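Local coordinates for protein serine protease MT3772 (Mycobacterium tuberculosis, PDB 3K6Y) that acts as the serine endopeptidase domain of a membrane-associated protein, probably needed for bacterial resistance to acid and oxidative stress, at residues A[45-50]-A[70-75]; A[83-88]-A[106-111]; A[176-181]-A[196-201]; A[75-80]-A[97-102]; A[63-68]-A[219-224]. All blocks are in the same frame, centred on the assembly; numbering follows the deposited sequence.

Contact 1: A[45-50]-A[70-75]; sequences VKIRSL and VMTNAH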
# COMPACT_ATOMS: atom_id res chain seq x y z
N VAL A 45 12.50 -13.59 -15.83
CA VAL A 45 11.42 -14.43 -15.38
C VAL A 45 10.07 -13.77 -15.62
O VAL A 45 9.97 -12.55 -15.69
CB VAL A 45 11.59 -14.82 -13.88
CG1 VAL A 45 12.87 -15.61 -13.68
CG2 VAL A 45 11.58 -13.58 -12.96
N LYS A 46 9.02 -14.59 -15.71
CA LYS A 46 7.67 -14.07 -15.85
C LYS A 46 7.06 -13.98 -14.46
O LYS A 46 7.28 -14.86 -13.63
CB LYS A 46 6.87 -15.00 -16.75
CG LYS A 46 5.44 -14.50 -17.00
CD LYS A 46 4.54 -15.49 -17.72
CE LYS A 46 3.11 -15.18 -17.34
NZ LYS A 46 2.14 -16.20 -17.84
N ILE A 47 6.32 -12.90 -14.21
CA ILE A 47 5.65 -12.73 -12.92
C ILE A 47 4.14 -12.72 -13.16
O ILE A 47 3.66 -12.03 -14.03
CB ILE A 47 6.11 -11.45 -12.23
CG1 ILE A 47 7.66 -11.53 -12.15
CG2 ILE A 47 5.49 -11.34 -10.84
CD1 ILE A 47 8.38 -10.49 -11.38
N ARG A 48 3.43 -13.51 -12.39
CA ARG A 48 1.97 -13.51 -12.43
C ARG A 48 1.46 -13.26 -11.02
O ARG A 48 1.78 -14.00 -10.09
CB ARG A 48 1.45 -14.85 -12.93
CG ARG A 48 -0.04 -14.92 -13.11
CD ARG A 48 -0.37 -16.22 -13.85
NE ARG A 48 -1.80 -16.52 -13.75
CZ ARG A 48 -2.64 -16.51 -14.78
NH1 ARG A 48 -2.21 -16.22 -16.00
NH2 ARG A 48 -3.92 -16.79 -14.57
N SER A 49 0.63 -12.23 -10.88
CA SER A 49 0.14 -11.80 -9.56
C SER A 49 -1.37 -11.81 -9.56
O SER A 49 -2.02 -11.15 -10.38
CB SER A 49 0.67 -10.42 -9.22
OG SER A 49 2.11 -10.40 -9.31
N LEU A 50 -1.96 -12.58 -8.65
CA LEU A 50 -3.42 -12.62 -8.50
C LEU A 50 -3.79 -11.41 -7.68
O LEU A 50 -3.25 -11.20 -6.58
CB LEU A 50 -3.86 -13.89 -7.78
CG LEU A 50 -3.34 -15.19 -8.41
CD1 LEU A 50 -3.88 -16.37 -7.63
CD2 LEU A 50 -3.72 -15.28 -9.89
N VAL A 70 14.55 -11.65 -6.97
CA VAL A 70 14.09 -11.16 -8.26
C VAL A 70 13.66 -9.69 -8.11
O VAL A 70 12.94 -9.34 -7.15
CB VAL A 70 12.92 -12.01 -8.76
CG1 VAL A 70 12.18 -11.35 -9.92
CG2 VAL A 70 13.44 -13.36 -9.20
N MET A 71 14.09 -8.84 -9.04
CA MET A 71 13.61 -7.46 -9.08
C MET A 71 12.51 -7.34 -10.15
O MET A 71 12.61 -7.96 -11.24
CB MET A 71 14.76 -6.48 -9.39
CG MET A 71 14.28 -5.03 -9.42
SD MET A 71 15.65 -3.84 -9.50
CE MET A 71 16.30 -3.90 -7.83
N THR A 72 11.51 -6.52 -9.85
CA THR A 72 10.47 -6.16 -10.81
C THR A 72 9.98 -4.75 -10.45
O THR A 72 10.54 -4.13 -9.55
CB THR A 72 9.31 -7.20 -10.81
OG1 THR A 72 8.39 -6.91 -11.87
CG2 THR A 72 8.55 -7.26 -9.48
N ASN A 73 8.98 -4.24 -11.17
CA ASN A 73 8.37 -2.99 -10.74
C ASN A 73 7.35 -3.22 -9.65
O ASN A 73 6.71 -4.27 -9.61
CB ASN A 73 7.67 -2.28 -11.91
CG ASN A 73 8.64 -1.73 -12.95
OD1 ASN A 73 8.46 -1.97 -14.13
ND2 ASN A 73 9.62 -0.94 -12.51
N ALA A 74 7.16 -2.21 -8.80
CA ALA A 74 6.10 -2.30 -7.80
C ALA A 74 4.74 -2.49 -8.48
O ALA A 74 3.92 -3.25 -8.01
CB ALA A 74 6.09 -1.07 -6.91
N HIS A 75 4.52 -1.81 -9.61
CA HIS A 75 3.19 -1.89 -10.23
C HIS A 75 2.90 -3.25 -10.84
O HIS A 75 1.76 -3.54 -11.17
CB HIS A 75 2.97 -0.77 -11.26
CG HIS A 75 3.74 -0.94 -12.54
ND1 HIS A 75 4.87 -0.20 -12.84
CD2 HIS A 75 3.49 -1.70 -13.63
CE1 HIS A 75 5.28 -0.52 -14.06
NE2 HIS A 75 4.47 -1.43 -14.56
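Thr72 OG1 gives its hydroxyl to Thr61 O on the intervening strand 56-66, and the same side chain meets the tip of Ile47 from strand 44-51. Ile47 CD1 lies 3.5 Å from Thr72 CB, tighter than an ordinary van der Waals contact, and 3.6 Å from Thr72 OG1. The two side chains approach tip to tip. Ile47 can span the gap because its chain is stretched: CG1 stands opposite the carbonyl carbon (chi1 -55°) and CD1 continues fully extended (chi2 -173°). A second tip-to-tip pair lies alongside, Val45 CG2 against Val70 CG1 at 3.8 Å. Val70 CG1 also touches the end of Ile47, with 4.2 Å to Ile47 CD1, and so joins both pairs into one cluster.

Strands 45-50 and 70-72 are not bonded to each other; their axes pass 9.4 Å apart at 66°, a separation that branched aliphatic groups pointing inward can fill. Val83 and Val85 press on Ile47 and Val45 from strand 82-87, which pairs with 44-51 and closes the barrel. The contact therefore holds by dispersion and by exclusion of water, and the one polar side-chain atom buried in it, Thr72 OG1, is satisfied by a backbone carbonyl instead of a partner across the gap.

Contact 2: A[83-88]-A[106-111]; sequences VTVYAG and AILAVP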
# COMPACT_ATOMS: atom_id res chain seq x y z
N VAL A 83 1.86 -13.98 -5.61
CA VAL A 83 2.81 -13.70 -6.69
C VAL A 83 3.54 -14.98 -7.02
O VAL A 83 4.06 -15.64 -6.12
CB VAL A 83 3.80 -12.60 -6.28
CG1 VAL A 83 4.83 -12.34 -7.39
CG2 VAL A 83 3.10 -11.31 -5.90
N THR A 84 3.55 -15.36 -8.29
CA THR A 84 4.28 -16.53 -8.76
C THR A 84 5.32 -16.08 -9.78
O THR A 84 5.05 -15.23 -10.63
CB THR A 84 3.32 -17.55 -9.41
OG1 THR A 84 2.31 -17.89 -8.45
CG2 THR A 84 4.06 -18.82 -9.81
N VAL A 85 6.51 -16.66 -9.68
CA VAL A 85 7.58 -16.42 -10.63
C VAL A 85 7.74 -17.68 -11.50
O VAL A 85 7.76 -18.79 -10.98
CB VAL A 85 8.89 -16.13 -9.84
CG1 VAL A 85 10.12 -16.25 -10.74
CG2 VAL A 85 8.79 -14.76 -9.17
N TYR A 86 7.84 -17.49 -12.81
CA TYR A 86 8.03 -18.63 -13.71
C TYR A 86 9.41 -18.55 -14.33
O TYR A 86 9.77 -17.53 -14.91
CB TYR A 86 6.99 -18.64 -14.83
CG TYR A 86 5.61 -18.80 -14.30
CD1 TYR A 86 4.90 -17.69 -13.84
CD2 TYR A 86 5.00 -20.05 -14.24
CE1 TYR A 86 3.63 -17.80 -13.34
CE2 TYR A 86 3.68 -20.17 -13.73
CZ TYR A 86 3.03 -19.02 -13.27
OH TYR A 86 1.74 -19.09 -12.77
N ALA A 87 10.17 -19.63 -14.17
CA ALA A 87 11.48 -19.74 -14.81
C ALA A 87 11.56 -21.12 -15.42
O ALA A 87 11.21 -22.10 -14.78
CB ALA A 87 12.59 -19.55 -13.78
N GLY A 88 12.04 -21.20 -16.66
CA GLY A 88 12.14 -22.49 -17.35
C GLY A 88 10.81 -23.24 -17.37
O GLY A 88 10.79 -24.46 -17.19
N ALA A 106 9.95 -3.54 -6.77
CA ALA A 106 9.72 -4.56 -5.75
C ALA A 106 10.83 -5.59 -5.85
O ALA A 106 11.36 -5.86 -6.94
CB ALA A 106 8.34 -5.24 -5.93
N ILE A 107 11.18 -6.17 -4.70
CA ILE A 107 12.10 -7.30 -4.68
C ILE A 107 11.34 -8.48 -4.11
O ILE A 107 10.65 -8.36 -3.08
CB ILE A 107 13.38 -7.01 -3.84
CG1 ILE A 107 14.17 -5.86 -4.49
CG2 ILE A 107 14.26 -8.28 -3.73
CD1 ILE A 107 15.40 -5.38 -3.70
N LEU A 108 11.48 -9.61 -4.81
CA LEU A 108 10.83 -10.85 -4.43
C LEU A 108 11.85 -11.83 -3.91
O LEU A 108 12.92 -12.01 -4.52
CB LEU A 108 10.15 -11.48 -5.66
CG LEU A 108 9.23 -10.55 -6.44
CD1 LEU A 108 8.66 -11.29 -7.63
CD2 LEU A 108 8.10 -9.98 -5.62
N ALA A 109 11.49 -12.49 -2.81
CA ALA A 109 12.25 -13.65 -2.32
C ALA A 109 11.66 -14.89 -2.96
O ALA A 109 10.44 -15.13 -2.88
CB ALA A 109 12.18 -13.74 -0.80
N VAL A 110 12.50 -15.68 -3.63
CA VAL A 110 12.04 -16.82 -4.44
C VAL A 110 12.93 -18.01 -4.13
O VAL A 110 13.95 -18.24 -4.78
CB VAL A 110 12.09 -16.50 -5.94
CG1 VAL A 110 11.36 -17.58 -6.74
CG2 VAL A 110 11.48 -15.11 -6.24
N PRO A 111 12.60 -18.75 -3.07
CA PRO A 111 13.43 -19.89 -2.68
C PRO A 111 13.64 -20.91 -3.78
O PRO A 111 12.70 -21.24 -4.52
CB PRO A 111 12.63 -20.53 -1.53
CG PRO A 111 11.87 -19.41 -0.95
CD PRO A 111 11.53 -18.50 -2.09
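Val85 CG2 touches two residues of the facing segment: it is 3.8 Å from Leu108 CD1 and 4.0 Å from Val110 CG2, crossing both side chains obliquely. Leu108 CD1 is shared in turn, since Val83 CG1 meets it at 4.0 Å with the two side chains nearly at right angles. One leucine methyl thus sits against both valines of strand 82-87. It gets there because Leu108 is extended, with CG opposite the carbonyl carbon (chi1 -51°) and CD1 continuing straight out (chi2 179°). Leucine suits the place by its reach, while the shorter, beta-branched valines suit strands and keep their methyls close to the backbone.

In the next shell, strand 90-100 lies between the two strands in the sheet. It bonds to Val85 through Phe92 and to Ile107 through Val97, and sends Val96 onto Leu108 and Phe92 onto Val110. Further round, Val70 of strand 69-72 backs Val110. All four touching residues are buried, and no hydrogen bond joins the segments. Inward aliphatic side chains meeting across a closed six-stranded antiparallel sheet are the core of the first beta barrel of a chymotrypsin-like protease.

Contact 3: A[176-181]-A[196-201]; sequences ADVEQG and GVVFGA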
# COMPACT_ATOMS: atom_id res chain seq x y z
N ALA A 176 12.00 2.28 -28.80
CA ALA A 176 11.59 0.88 -28.79
C ALA A 176 10.08 0.79 -28.80
O ALA A 176 9.40 1.74 -28.43
CB ALA A 176 12.10 0.18 -27.52
N ASP A 177 9.56 -0.38 -29.17
CA ASP A 177 8.14 -0.68 -29.03
C ASP A 177 7.95 -1.52 -27.77
O ASP A 177 7.94 -2.75 -27.85
CB ASP A 177 7.62 -1.42 -30.26
CG ASP A 177 6.13 -1.72 -30.17
N VAL A 178 7.79 -0.85 -26.63
CA VAL A 178 7.58 -1.54 -25.35
C VAL A 178 6.13 -2.01 -25.30
O VAL A 178 5.20 -1.26 -25.67
CB VAL A 178 7.93 -0.63 -24.16
CG1 VAL A 178 7.65 -1.34 -22.81
CG2 VAL A 178 9.39 -0.19 -24.23
N GLU A 179 5.92 -3.24 -24.86
CA GLU A 179 4.59 -3.86 -24.88
C GLU A 179 4.12 -4.14 -23.47
O GLU A 179 4.93 -4.32 -22.56
CB GLU A 179 4.64 -5.18 -25.64
CG GLU A 179 5.01 -5.06 -27.13
CD GLU A 179 5.06 -6.41 -27.81
OE1 GLU A 179 3.98 -7.01 -27.97
OE2 GLU A 179 6.17 -6.85 -28.21
N GLN A 180 2.81 -4.20 -23.29
CA GLN A 180 2.23 -4.59 -22.01
C GLN A 180 2.74 -5.97 -21.68
O GLN A 180 2.64 -6.90 -22.48
CB GLN A 180 0.71 -4.62 -22.10
CG GLN A 180 0.06 -3.25 -22.24
CD GLN A 180 -1.45 -3.33 -22.18
OE1 GLN A 180 -2.04 -4.37 -22.52
NE2 GLN A 180 -2.09 -2.25 -21.75
N GLY A 181 3.29 -6.09 -20.47
CA GLY A 181 3.92 -7.32 -20.00
C GLY A 181 5.42 -7.20 -19.90
O GLY A 181 6.05 -7.99 -19.20
N GLY A 196 19.00 -1.01 -16.61
CA GLY A 196 17.87 -0.50 -15.85
C GLY A 196 16.67 -1.40 -15.98
O GLY A 196 16.77 -2.50 -16.54
N VAL A 197 15.55 -0.92 -15.43
CA VAL A 197 14.32 -1.69 -15.36
C VAL A 197 13.25 -0.99 -16.21
O VAL A 197 12.90 0.15 -15.95
CB VAL A 197 13.82 -1.79 -13.89
CG1 VAL A 197 12.58 -2.68 -13.81
CG2 VAL A 197 14.94 -2.32 -13.00
N VAL A 198 12.78 -1.69 -17.23
CA VAL A 198 11.79 -1.14 -18.16
C VAL A 198 10.47 -1.00 -17.41
O VAL A 198 10.02 -1.97 -16.81
CB VAL A 198 11.61 -2.11 -19.35
CG1 VAL A 198 10.56 -1.58 -20.32
CG2 VAL A 198 12.95 -2.33 -20.07
N PHE A 199 9.82 0.17 -17.46
CA PHE A 199 8.59 0.36 -16.69
C PHE A 199 7.44 0.97 -17.46
O PHE A 199 6.30 0.90 -17.01
CB PHE A 199 8.84 1.13 -15.38
CG PHE A 199 9.07 2.61 -15.54
CD1 PHE A 199 10.34 3.11 -15.78
CD2 PHE A 199 8.02 3.50 -15.41
CE1 PHE A 199 10.56 4.49 -15.91
CE2 PHE A 199 8.23 4.90 -15.56
CZ PHE A 199 9.50 5.38 -15.79
N GLY A 200 7.72 1.60 -18.60
CA GLY A 200 6.64 2.31 -19.25
C GLY A 200 6.92 2.69 -20.67
O GLY A 200 8.00 2.48 -21.20
N ALA A 201 5.89 3.25 -21.28
CA ALA A 201 5.96 3.71 -22.66
C ALA A 201 5.36 5.11 -22.74
O ALA A 201 4.54 5.50 -21.90
CB ALA A 201 5.19 2.74 -23.55
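The apolar contacts centre on Val178, which projects from the loop after strand 167-175 onto strand 194-201. Val178 CG1 lies 3.8 Å from Val198 CG1, the two valines sliding past each other in opposite directions. In each, CG1 stands opposite its own backbone N (chi1 177° in Val178 and 178° in Val198), which extends it toward the other segment. The base of the same side chain also passes the exposed Ala201, with Val178 CB 4.4 Å from Ala201 CB; alanine is small enough to let loop and strand come this near.

Polar groups contribute little across the gap. Gly200 O is 4.2 Å from Val178 CG1, a plain packing contact, and no hydrogen bond links the segments. Each is tied down separately: Glu179 N donates to Asp182 OD2, Gln180 pairs by backbone with Gly138, and Val198 with Gly184.

The strand itself is irregular here. Phe199 and Gly200 both face Phe210, forming a classic beta bulge, with Gly200 beside the Phe199 ring.

In chymotrypsin-like proteases the stretch before the catalytic serine and this strand of the second barrel form walls of the S1 specificity pocket. With valines and an alanine meeting at the corresponding place, the packing is apolar, consistent with a pocket wall that is built by dispersion rather than charge.

Contact 4: A[75-80]-A[97-102]; sequences HVVAGS and VSYDPS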
# COMPACT_ATOMS: atom_id res chain seq x y z
N HIS A 75 4.52 -1.81 -9.61
CA HIS A 75 3.19 -1.89 -10.23
C HIS A 75 2.90 -3.25 -10.84
O HIS A 75 1.76 -3.54 -11.17
CB HIS A 75 2.97 -0.77 -11.26
CG HIS A 75 3.74 -0.94 -12.54
ND1 HIS A 75 4.87 -0.20 -12.84
CD2 HIS A 75 3.49 -1.70 -13.63
CE1 HIS A 75 5.28 -0.52 -14.06
NE2 HIS A 75 4.47 -1.43 -14.56
N VAL A 76 3.91 -4.11 -10.96
CA VAL A 76 3.66 -5.48 -11.43
C VAL A 76 2.99 -6.33 -10.35
O VAL A 76 2.32 -7.31 -10.67
CB VAL A 76 4.97 -6.09 -11.95
CG1 VAL A 76 4.91 -7.58 -12.19
CG2 VAL A 76 5.37 -5.38 -13.22
N VAL A 77 3.13 -5.94 -9.07
CA VAL A 77 2.54 -6.69 -7.97
C VAL A 77 1.56 -5.87 -7.14
O VAL A 77 0.97 -6.40 -6.20
CB VAL A 77 3.65 -7.32 -7.04
CG1 VAL A 77 4.54 -8.27 -7.82
CG2 VAL A 77 4.49 -6.23 -6.35
N ALA A 78 1.37 -4.60 -7.49
CA ALA A 78 0.53 -3.69 -6.68
C ALA A 78 -0.88 -4.22 -6.52
O ALA A 78 -1.53 -4.57 -7.50
CB ALA A 78 0.49 -2.33 -7.33
N GLY A 79 -1.35 -4.28 -5.28
CA GLY A 79 -2.71 -4.71 -4.99
C GLY A 79 -2.91 -6.21 -4.97
O GLY A 79 -4.01 -6.66 -4.68
N SER A 80 -1.87 -6.98 -5.27
CA SER A 80 -2.01 -8.42 -5.36
C SER A 80 -1.96 -9.10 -4.01
O SER A 80 -1.47 -8.53 -3.03
CB SER A 80 -0.90 -9.00 -6.23
OG SER A 80 0.38 -8.92 -5.62
N VAL A 97 9.31 -8.89 -0.48
CA VAL A 97 10.06 -8.50 0.71
C VAL A 97 10.50 -7.05 0.71
O VAL A 97 10.91 -6.53 1.75
CB VAL A 97 11.28 -9.44 0.98
CG1 VAL A 97 10.79 -10.86 1.20
CG2 VAL A 97 12.31 -9.38 -0.14
N SER A 98 10.39 -6.39 -0.44
CA SER A 98 10.61 -4.94 -0.52
C SER A 98 9.66 -4.43 -1.58
O SER A 98 9.47 -5.06 -2.61
CB SER A 98 12.07 -4.63 -0.87
OG SER A 98 12.29 -3.25 -1.00
N TYR A 99 9.07 -3.28 -1.31
CA TYR A 99 8.04 -2.72 -2.17
C TYR A 99 8.12 -1.21 -2.02
O TYR A 99 7.91 -0.67 -0.93
CB TYR A 99 6.66 -3.26 -1.77
CG TYR A 99 5.53 -2.73 -2.62
CD1 TYR A 99 5.14 -3.36 -3.80
CD2 TYR A 99 4.83 -1.60 -2.22
CE1 TYR A 99 4.09 -2.87 -4.56
CE2 TYR A 99 3.79 -1.10 -2.99
CZ TYR A 99 3.44 -1.74 -4.15
OH TYR A 99 2.41 -1.23 -4.90
N ASP A 100 8.41 -0.51 -3.12
CA ASP A 100 8.60 0.94 -3.10
C ASP A 100 7.81 1.54 -4.27
O ASP A 100 8.22 1.46 -5.42
CB ASP A 100 10.08 1.30 -3.20
CG ASP A 100 10.34 2.79 -3.07
OD1 ASP A 100 9.46 3.58 -3.47
OD2 ASP A 100 11.45 3.15 -2.60
N PRO A 101 6.64 2.12 -3.99
CA PRO A 101 5.78 2.64 -5.03
C PRO A 101 6.20 4.00 -5.55
O PRO A 101 5.60 4.50 -6.50
CB PRO A 101 4.43 2.73 -4.32
CG PRO A 101 4.78 3.05 -2.92
CD PRO A 101 6.04 2.24 -2.64
N SER A 102 7.21 4.61 -4.91
CA SER A 102 7.73 5.91 -5.34
C SER A 102 8.75 5.68 -6.43
O SER A 102 8.65 6.24 -7.52
CB SER A 102 8.34 6.67 -4.17
OG SER A 102 7.37 6.92 -3.15
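The type II beta turn from Val77 to Ser80, just after His75, the predicted proton acceptor of the catalytic triad, packs against Tyr99 of strand 90-100. Tyr99 carries the whole contact from its side. Its ring swings out because CG stands opposite the backbone N (chi1 -180°). Val77 CG2 meets the ring at its edge, close to the ring plane, 3.8 Å from Tyr99 CE1, and the two side chains slide past each other in opposite directions. Farther along, Ala78 CB comes within 3.3 Å of Tyr99 OH; a single methyl fits against the phenol oxygen, whose polar need is met by a hydrogen bond with Tyr161 OH.

The turn is held by one carbonyl gripped twice. Val77 O accepts from Ser80 N at 3.0 Å, the bond that closes the turn, and from Ser80 OG at 2.7 Å, this hydroxyl lying 16° out of the carbonyl plane. Gly79 occupies the third position, where a positive phi favours glycine.

Immediately after Tyr99, where strand 90-100 ends, Asp100 makes an Asx turn: its OD1 accepts from Ser102 N at 2.9 Å, met nearly along the C-O axis but bent at the hydrogen (138°), and from Val103 N as well, shaping the chain that leads to Asp104, the hydrogen-bonded partner of His75. Ser102 also packs on Arg53 of the second copy in the assembly.

Gly79 is bonded by backbone to Thr232, and Val77 rests on Ser49 of strand 44-51 and Ala106 of strand 105-109.

Contact 5: A[63-68]-A[219-224]; sequences FVISPD and GQLAKI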
# COMPACT_ATOMS: atom_id res chain seq x y z
N PHE A 63 13.72 -10.01 -13.08
CA PHE A 63 15.00 -10.63 -13.39
C PHE A 63 15.74 -10.93 -12.09
O PHE A 63 15.54 -10.27 -11.07
CB PHE A 63 15.84 -9.79 -14.37
CG PHE A 63 16.12 -8.39 -13.89
CD1 PHE A 63 17.33 -8.06 -13.29
CD2 PHE A 63 15.15 -7.39 -14.02
CE1 PHE A 63 17.57 -6.77 -12.82
CE2 PHE A 63 15.37 -6.12 -13.55
CZ PHE A 63 16.58 -5.79 -12.96
N VAL A 64 16.61 -11.94 -12.16
CA VAL A 64 17.35 -12.37 -10.99
C VAL A 64 18.46 -11.37 -10.69
O VAL A 64 19.31 -11.07 -11.55
CB VAL A 64 17.92 -13.77 -11.19
CG1 VAL A 64 18.61 -14.24 -9.93
CG2 VAL A 64 16.82 -14.75 -11.58
N ILE A 65 18.46 -10.83 -9.46
CA ILE A 65 19.49 -9.87 -9.04
C ILE A 65 20.52 -10.47 -8.09
O ILE A 65 21.59 -9.90 -7.91
CB ILE A 65 18.86 -8.62 -8.41
CG1 ILE A 65 17.84 -8.96 -7.31
CG2 ILE A 65 18.27 -7.74 -9.51
CD1 ILE A 65 17.43 -7.78 -6.44
N SER A 66 20.19 -11.60 -7.48
CA SER A 66 21.09 -12.30 -6.56
C SER A 66 20.40 -13.67 -6.40
O SER A 66 19.21 -13.80 -6.66
CB SER A 66 21.17 -11.52 -5.25
OG SER A 66 22.24 -11.98 -4.43
N PRO A 67 21.13 -14.71 -5.95
CA PRO A 67 20.41 -15.99 -5.82
C PRO A 67 19.09 -15.88 -5.02
O PRO A 67 19.07 -15.23 -3.95
CB PRO A 67 21.44 -16.90 -5.13
CG PRO A 67 22.76 -16.34 -5.68
CD PRO A 67 22.58 -14.83 -5.68
N ASP A 68 18.02 -16.44 -5.56
CA ASP A 68 16.73 -16.42 -4.87
C ASP A 68 16.16 -15.03 -4.65
O ASP A 68 15.29 -14.85 -3.78
CB ASP A 68 16.77 -17.22 -3.57
CG ASP A 68 17.01 -18.70 -3.79
OD1 ASP A 68 17.12 -19.15 -4.94
OD2 ASP A 68 17.02 -19.41 -2.77
N GLY A 219 19.39 1.83 -4.65
CA GLY A 219 19.03 2.02 -3.25
C GLY A 219 18.13 0.91 -2.74
O GLY A 219 18.16 0.57 -1.55
N GLN A 220 17.33 0.32 -3.63
CA GLN A 220 16.41 -0.76 -3.22
C GLN A 220 17.18 -1.97 -2.71
O GLN A 220 16.67 -2.72 -1.87
CB GLN A 220 15.50 -1.18 -4.38
CG GLN A 220 14.72 -0.00 -4.98
CD GLN A 220 13.81 0.63 -3.96
OE1 GLN A 220 13.11 -0.07 -3.23
NE2 GLN A 220 13.81 1.95 -3.92
N LEU A 221 18.41 -2.14 -3.19
CA LEU A 221 19.19 -3.31 -2.82
C LEU A 221 19.58 -3.33 -1.36
O LEU A 221 19.90 -4.39 -0.85
CB LEU A 221 20.42 -3.38 -3.69
CG LEU A 221 20.12 -3.43 -5.18
CD1 LEU A 221 21.42 -3.28 -5.98
CD2 LEU A 221 19.37 -4.68 -5.58
N ALA A 222 19.54 -2.17 -0.68
CA ALA A 222 19.74 -2.16 0.76
C ALA A 222 18.79 -3.02 1.55
O ALA A 222 19.10 -3.39 2.68
CB ALA A 222 19.75 -0.74 1.32
N LYS A 223 17.63 -3.37 0.95
CA LYS A 223 16.65 -4.20 1.61
C LYS A 223 16.65 -5.60 1.06
O LYS A 223 15.75 -6.35 1.37
CB LYS A 223 15.23 -3.61 1.49
CG LYS A 223 14.25 -4.18 2.51
CD LYS A 223 13.08 -3.24 2.77
CE LYS A 223 12.04 -3.93 3.65
NZ LYS A 223 10.92 -2.99 4.00
N ILE A 224 17.69 -5.99 0.30
CA ILE A 224 17.66 -7.32 -0.34
C ILE A 224 17.70 -8.46 0.69
O ILE A 224 17.26 -9.56 0.41
CB ILE A 224 18.78 -7.48 -1.37
CG1 ILE A 224 18.49 -8.64 -2.32
CG2 ILE A 224 20.18 -7.61 -0.69
CD1 ILE A 224 19.50 -8.73 -3.48
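Leu221 and Ile224 press the chain that follows helix 214-218 onto Ile65 and Ser66 of the first barrel, an arrangement in keeping with the chymotrypsin-like fold, where the C-terminal helical part crosses back from the second barrel to cover the first.

Gly219 opens a run of tight turns: its carbonyl O receives Ala222 N at 3.2 Å. The amide of Gln220 reaches strand 90-100, its NE2 bonding to Asp100 OD2, a span for which glutamine has the length. Leu221 is the first to touch across: its CD2 reaches Ile65 CD1 at 3.8 Å, and its side chain also packs on Met71. A leucine has the length to do this although its CB does not point straight at the strand. The aliphatic stem of Lys223 runs along Ser98. Ile224 then points toward 63-68, and its backbone O accepts from Arg69 NE, which holds this end of the segment to the neighbouring strand. With CG1 opposite the backbone N (chi1 -162°), the isoleucine is extended and slides past Ile65 in the opposite direction.

The contact lies at the surface, where the chain turns a corner at Ile65, and apolar carbons alone bridge it. Ile224 CD1 touches both residues of the first segment, 3.7 Å from Ile65 CD1 and equally 3.7 Å from Ser66 CB.

How the contacts relate
Contacts 1 and 2 are two sides of one barrel core, their centres 7 Å apart, with Val70 O 2.8 Å from Leu108 N. Contact 4 closes an end of the same barrel, shares His75 with contact 1 and joins contact 2 where Ile107 N lies 2.9 Å from Ser98 O. Contact 5 lies on the surface of this barrel, and Val110 N of contact 2 is 2.9 Å from its Asp68 O. Contact 3 belongs to the second barrel. Its centre is about 17 Å from that of contact 4, yet the two meet at the predicted active site, where Phe199 O lies 3.4 Å from His75 CE1. Asn73 of 70-75 also packs on Val197 and Phe199, while the Thr72 side chain is about 6 Å from that of Ser183.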